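PDB 1LUR: aldose 1-epimerase from Caenorhabditis elegans, which probably interconverts the alpha and beta anomers of aldose sugars such as galactose, as a GalM-like mutarotase. Local coordinates for residues A25-L28 with T33-K36; L49-D54 with K282-K287. All coordinates share one frame; numbering follows the deposited sequence.

Interaction 1. Residues A25-L28 with T33-K36; sequences ATLL and TLAK
Thr33 and Leu28 open the pairing of a beta hairpin, strand 24-28 with strand 33-40, by exchanging two backbone hydrogen bonds: Thr33 N gives to Leu28 O at 3.0 Å, and Leu28 N to Thr33 O. The hydroxyl of Thr33 turns elsewhere, bonding the carbonyl of Phe30 in the connecting turn. Leu34 pairs with Leu27 without hydrogen bonds, and their side chains meet at an angle, CD1 of Leu34 lying 3.6 Å from CD1 of Leu27; Tyr145 of strand 138-147 packs against both. At Ala35 the register slips by one residue in a classic beta bulge, Ala35 and Lys36 both facing Thr26. Thr26 O takes a weak, bent bond from Ala35 N and a straighter one, in the carbonyl plane on a lone pair, from Lys36 N at 3.1 Å. With CG anti to its carbonyl carbon (chi1 -47°), Lys36 runs CB, CG and CD alongside Thr26, pointing the same way. Were this lysine cut back to an alanine, Thr26 would probably lose the CG and CD methylenes that pack along its CB and OG1, and a gap would open beside it. The extended chi2 of Lys36 carries CD to 3.7 Å from Thr26 OG1.

Interaction 2. Residues L49-D54 with K282-K287; sequences LVLGFD and KFLDCK. With SO4 (sulfate ion), chain C.
Leu51 and Leu284 meet tip to tip, CD1 of Leu51 lying 3.7 Å from CD2 of Leu284. The leucines reach this point by different torsions: CG of Leu284 stands anti to its backbone N (chi1 -178°), whereas in Leu51 it stands anti to the carbonyl carbon. Tyr294 touches both side chains. A second, looser apolar contact joins Phe53 CE1 to Cys286 CB at 4.4 Å, with the cysteine carbon near the plane of the ring at its edge.

This contact bridges parts of the aldose 1-epimerase fold far apart in sequence: residues 49-54 form the loop between strand 46-48 and helix 56-61, while 282-287 lead into a short antiparallel pairing with strand 293-294, where Cys286 is bonded through its backbone to Tyr294.

The polar approach across the contact is also made at the rim of the Phe53 ring. Lys287 O lies in the ring plane, 3.3 Å from Phe53 CD1 and 3.4 Å from CE1, so the carbonyl faces two ring C-H groups; Phe59 stacks edge-to-face with the same ring.

At the far end of 282-287, Lys282 NZ donates a hydrogen bond to O1 of a sulfate ion, probably from the crystallisation liquor, at 2.8 Å. A bend at chi4 (-61°) sets the direction of NZ, while CG of Lys282 lies 4.2 Å above the centre of the Phe283 ring and sulfate O2 lies at that ring's edge, 3.8 Å from CE1.

In the fold
Interactions 1 and 2 are consecutive along the chain, their centres 14 Å apart, and they touch through Val50: its CG2 lies 3.6 Å from Ala35 O and 3.7 Å from Lys36 CA, packing the 49-54 loop directly on the bulge of the hairpin. Strand 33-40 continues from the hairpin to pair with strand 46-48, which leads into that loop, so 33-36 and 49-54 belong to one continuous run of chain, whereas 282-287 comes from far along the sequence. Phe59 of helix 56-61 is a common neighbour, touching Thr33 and Ala35 in interaction 1 and Phe53 in interaction 2. The sulfate, bound at the Lys282 end of 282-287, takes no part in joining the two contacts.

Interaction 1. Residues A25-L28 with T33-K36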
loop_
_atom_site.group_PDB
_atom_site.type_symbol
_atom_site.label_atom_id
_atom_site.label_comp_id
_atom_site.label_asym_id
_atom_site.label_seq_id
_atom_site.Cartn_x
_atom_site.Cartn_y
_atom_site.Cartn_z
ATOM N N ALA A 25 -3.873 -16.383 0.910
ATOM C CA ALA A 25 -2.970 -15.291 0.578
ATOM C C ALA A 25 -1.608 -15.876 0.245
ATOM O O ALA A 25 -1.122 -16.769 0.936
ATOM C CB ALA A 25 -2.849 -14.331 1.753
ATOM N N THR A 26 -0.999 -15.384 -0.825
ATOM C CA THR A 26 0.309 -15.872 -1.222
ATOM C C THR A 26 1.302 -14.718 -1.112
ATOM O O THR A 26 1.111 -13.667 -1.718
ATOM C CB THR A 26 0.294 -16.401 -2.660
ATOM O OG1 THR A 26 -0.695 -17.433 -2.775
ATOM C CG2 THR A 26 1.652 -16.977 -3.023
ATOM N N LEU A 27 2.354 -14.925 -0.328
ATOM C CA LEU A 27 3.376 -13.907 -0.129
ATOM C C LEU A 27 4.701 -14.283 -0.788
ATOM O O LEU A 27 4.938 -15.446 -1.120
ATOM C CB LEU A 27 3.603 -13.678 1.363
ATOM C CG LEU A 27 2.383 -13.299 2.208
ATOM C CD1 LEU A 27 1.647 -12.145 1.539
ATOM C CD2 LEU A 27 1.454 -14.501 2.365
ATOM N N LEU A 28 5.561 -13.286 -0.961
ATOM C CA LEU A 28 6.868 -13.479 -1.575
ATOM C C LEU A 28 7.902 -12.723 -0.743
ATOM O O LEU A 28 7.750 -11.527 -0.489
ATOM C CB LEU A 28 6.852 -12.944 -3.010
ATOM C CG LEU A 28 8.062 -13.203 -3.912
ATOM C CD1 LEU A 28 8.224 -14.706 -4.148
ATOM C CD2 LEU A 28 7.858 -12.482 -5.239
ATOM N N THR A 33 6.200 -8.962 -0.472
ATOM C CA THR A 33 5.040 -8.796 -1.339
ATOM C C THR A 33 3.812 -9.691 -1.200
ATOM O O THR A 33 3.920 -10.891 -0.958
ATOM C CB THR A 33 5.488 -8.914 -2.816
ATOM O OG1 THR A 33 6.558 -7.996 -3.066
ATOM C CG2 THR A 33 4.327 -8.622 -3.760
ATOM N N LEU A 34 2.643 -9.084 -1.387
ATOM C CA LEU A 34 1.375 -9.796 -1.317
ATOM C C LEU A 34 1.185 -10.174 -2.782
ATOM O O LEU A 34 0.747 -9.354 -3.591
ATOM C CB LEU A 34 0.241 -8.872 -0.867
ATOM C CG LEU A 34 -1.169 -9.475 -0.930
ATOM C CD1 LEU A 34 -1.213 -10.788 -0.149
ATOM C CD2 LEU A 34 -2.183 -8.476 -0.369
ATOM N N ALA A 35 1.544 -11.410 -3.120
ATOM C CA ALA A 35 1.434 -11.914 -4.488
ATOM C C ALA A 35 0.015 -12.220 -4.964
ATOM O O ALA A 35 -0.375 -11.826 -6.064
ATOM C CB ALA A 35 2.302 -13.155 -4.645
ATOM N N LYS A 36 -0.749 -12.941 -4.151
ATOM C CA LYS A 36 -2.118 -13.289 -4.514
ATOM C C LYS A 36 -3.010 -13.260 -3.289
ATOM O O LYS A 36 -2.531 -13.318 -2.158
ATOM C CB LYS A 36 -2.190 -14.705 -5.086
ATOM C CG LYS A 36 -1.161 -15.071 -6.133
ATOM C CD LYS A 36 -1.176 -16.585 -6.364
ATOM C CE LYS A 36 -2.593 -17.095 -6.630
ATOM N NZ LYS A 36 -2.646 -18.575 -6.791
#

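Interaction 2. Residues L49-D54 with K282-K287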
loop_
_atom_site.group_PDB
_atom_site.type_symbol
_atom_site.label_atom_id
_atom_site.label_comp_id
_atom_site.label_asym_id
_atom_site.label_seq_id
_atom_site.Cartn_x
_atom_site.Cartn_y
_atom_site.Cartn_z
ATOM N N LEU A 49 -8.119 -11.310 -5.891
ATOM C CA LEU A 49 -8.405 -9.893 -5.735
ATOM C C LEU A 49 -7.266 -8.905 -5.992
ATOM O O LEU A 49 -7.506 -7.702 -6.056
ATOM C CB LEU A 49 -8.985 -9.657 -4.339
ATOM C CG LEU A 49 -10.143 -10.587 -3.957
ATOM C CD1 LEU A 49 -10.579 -10.295 -2.530
ATOM C CD2 LEU A 49 -11.307 -10.393 -4.925
ATOM N N VAL A 50 -6.040 -9.392 -6.142
ATOM C CA VAL A 50 -4.915 -8.490 -6.391
ATOM C C VAL A 50 -4.150 -8.830 -7.668
ATOM O O VAL A 50 -4.033 -9.999 -8.050
ATOM C CB VAL A 50 -3.908 -8.494 -5.213
ATOM C CG1 VAL A 50 -4.623 -8.137 -3.922
ATOM C CG2 VAL A 50 -3.233 -9.853 -5.097
ATOM N N LEU A 51 -3.631 -7.801 -8.329
ATOM C CA LEU A 51 -2.875 -8.005 -9.559
ATOM C C LEU A 51 -1.563 -8.672 -9.186
ATOM O O LEU A 51 -1.256 -8.824 -8.003
ATOM C CB LEU A 51 -2.612 -6.668 -10.254
ATOM C CG LEU A 51 -3.872 -5.875 -10.610
ATOM C CD1 LEU A 51 -3.490 -4.590 -11.327
ATOM C CD2 LEU A 51 -4.786 -6.725 -11.485
ATOM N N GLY A 52 -0.794 -9.076 -10.189
ATOM C CA GLY A 52 0.472 -9.723 -9.912
ATOM C C GLY A 52 1.085 -10.416 -11.115
ATOM O O GLY A 52 0.831 -10.043 -12.261
ATOM N N PHE A 53 1.897 -11.430 -10.846
ATOM C CA PHE A 53 2.558 -12.182 -11.902
ATOM C C PHE A 53 2.559 -13.660 -11.560
ATOM O O PHE A 53 2.555 -14.035 -10.387
ATOM C CB PHE A 53 3.990 -11.675 -12.068
ATOM C CG PHE A 53 4.075 -10.199 -12.328
ATOM C CD1 PHE A 53 3.632 -9.665 -13.535
ATOM C CD2 PHE A 53 4.557 -9.335 -11.348
ATOM C CE1 PHE A 53 3.667 -8.291 -13.767
ATOM C CE2 PHE A 53 4.597 -7.959 -11.567
ATOM C CZ PHE A 53 4.150 -7.434 -12.780
ATOM N N ASP A 54 2.568 -14.500 -12.588
ATOM C CA ASP A 54 2.567 -15.942 -12.387
ATOM C C ASP A 54 3.934 -16.489 -11.960
ATOM O O ASP A 54 4.018 -17.582 -11.405
ATOM C CB ASP A 54 2.078 -16.641 -13.666
ATOM C CG ASP A 54 0.624 -16.302 -14.003
ATOM O OD1 ASP A 54 0.179 -16.608 -15.129
ATOM O OD2 ASP A 54 -0.083 -15.737 -13.140
ATOM N N LYS A 282 -3.635 4.472 -13.397
ATOM C CA LYS A 282 -3.638 5.158 -14.690
ATOM C C LYS A 282 -2.453 4.866 -15.612
ATOM O O LYS A 282 -2.622 4.765 -16.825
ATOM C CB LYS A 282 -3.735 6.670 -14.469
ATOM C CG LYS A 282 -3.690 7.503 -15.743
ATOM C CD LYS A 282 -3.723 8.991 -15.414
ATOM C CE LYS A 282 -3.707 9.846 -16.674
ATOM N NZ LYS A 282 -2.479 9.625 -17.487
ATOM N N PHE A 283 -1.260 4.725 -15.042
ATOM C CA PHE A 283 -0.062 4.457 -15.836
ATOM C C PHE A 283 0.394 2.999 -15.879
ATOM O O PHE A 283 1.557 2.718 -16.169
ATOM C CB PHE A 283 1.084 5.337 -15.327
ATOM C CG PHE A 283 0.785 6.808 -15.380
ATOM C CD1 PHE A 283 0.854 7.504 -16.582
ATOM C CD2 PHE A 283 0.399 7.494 -14.232
ATOM C CE1 PHE A 283 0.542 8.864 -16.640
ATOM C CE2 PHE A 283 0.082 8.854 -14.279
ATOM C CZ PHE A 283 0.153 9.539 -15.487
ATOM N N LEU A 284 -0.514 2.070 -15.605
ATOM C CA LEU A 284 -0.160 0.656 -15.623
ATOM C C LEU A 284 -0.202 0.094 -17.043
ATOM O O LEU A 284 -1.000 0.530 -17.869
ATOM C CB LEU A 284 -1.111 -0.137 -14.723
ATOM C CG LEU A 284 -0.852 -1.642 -14.601
ATOM C CD1 LEU A 284 0.536 -1.893 -14.027
ATOM C CD2 LEU A 284 -1.919 -2.260 -13.709
ATOM N N ASP A 285 0.670 -0.872 -17.316
ATOM C CA ASP A 285 0.753 -1.512 -18.628
ATOM C C ASP A 285 1.804 -2.611 -18.534
ATOM O O ASP A 285 2.958 -2.411 -18.914
ATOM C CB ASP A 285 1.158 -0.486 -19.697
ATOM C CG ASP A 285 1.186 -1.078 -21.106
ATOM O OD1 ASP A 285 0.124 -1.518 -21.599
ATOM O OD2 ASP A 285 2.272 -1.097 -21.725
ATOM N N CYS A 286 1.402 -3.771 -18.020
ATOM C CA CYS A 286 2.318 -4.897 -17.875
ATOM C C CYS A 286 1.599 -6.233 -18.058
ATOM O O CYS A 286 0.376 -6.315 -17.929
ATOM C CB CYS A 286 2.965 -4.860 -16.487
ATOM S SG CYS A 286 3.539 -3.221 -15.963
ATOM N N LYS A 287 2.365 -7.277 -18.362
ATOM C CA LYS A 287 1.807 -8.610 -18.560
ATOM C C LYS A 287 1.692 -9.300 -17.205
ATOM O O LYS A 287 2.685 -9.785 -16.662
ATOM C CB LYS A 287 2.708 -9.437 -19.481
ATOM C CG LYS A 287 2.223 -10.866 -19.698
ATOM C CD LYS A 287 3.181 -11.674 -20.568
ATOM C CE LYS A 287 3.222 -11.155 -22.002
ATOM N NZ LYS A 287 1.881 -11.209 -22.650
HETATM S S SO4 C . -0.510 12.405 -19.063
HETATM O O1 SO4 C . -1.793 11.705 -19.278
HETATM O O2 SO4 C . 0.608 11.503 -19.402
HETATM O O3 SO4 C . -0.456 13.606 -19.921
HETATM O O4 SO4 C . -0.401 12.808 -17.647
#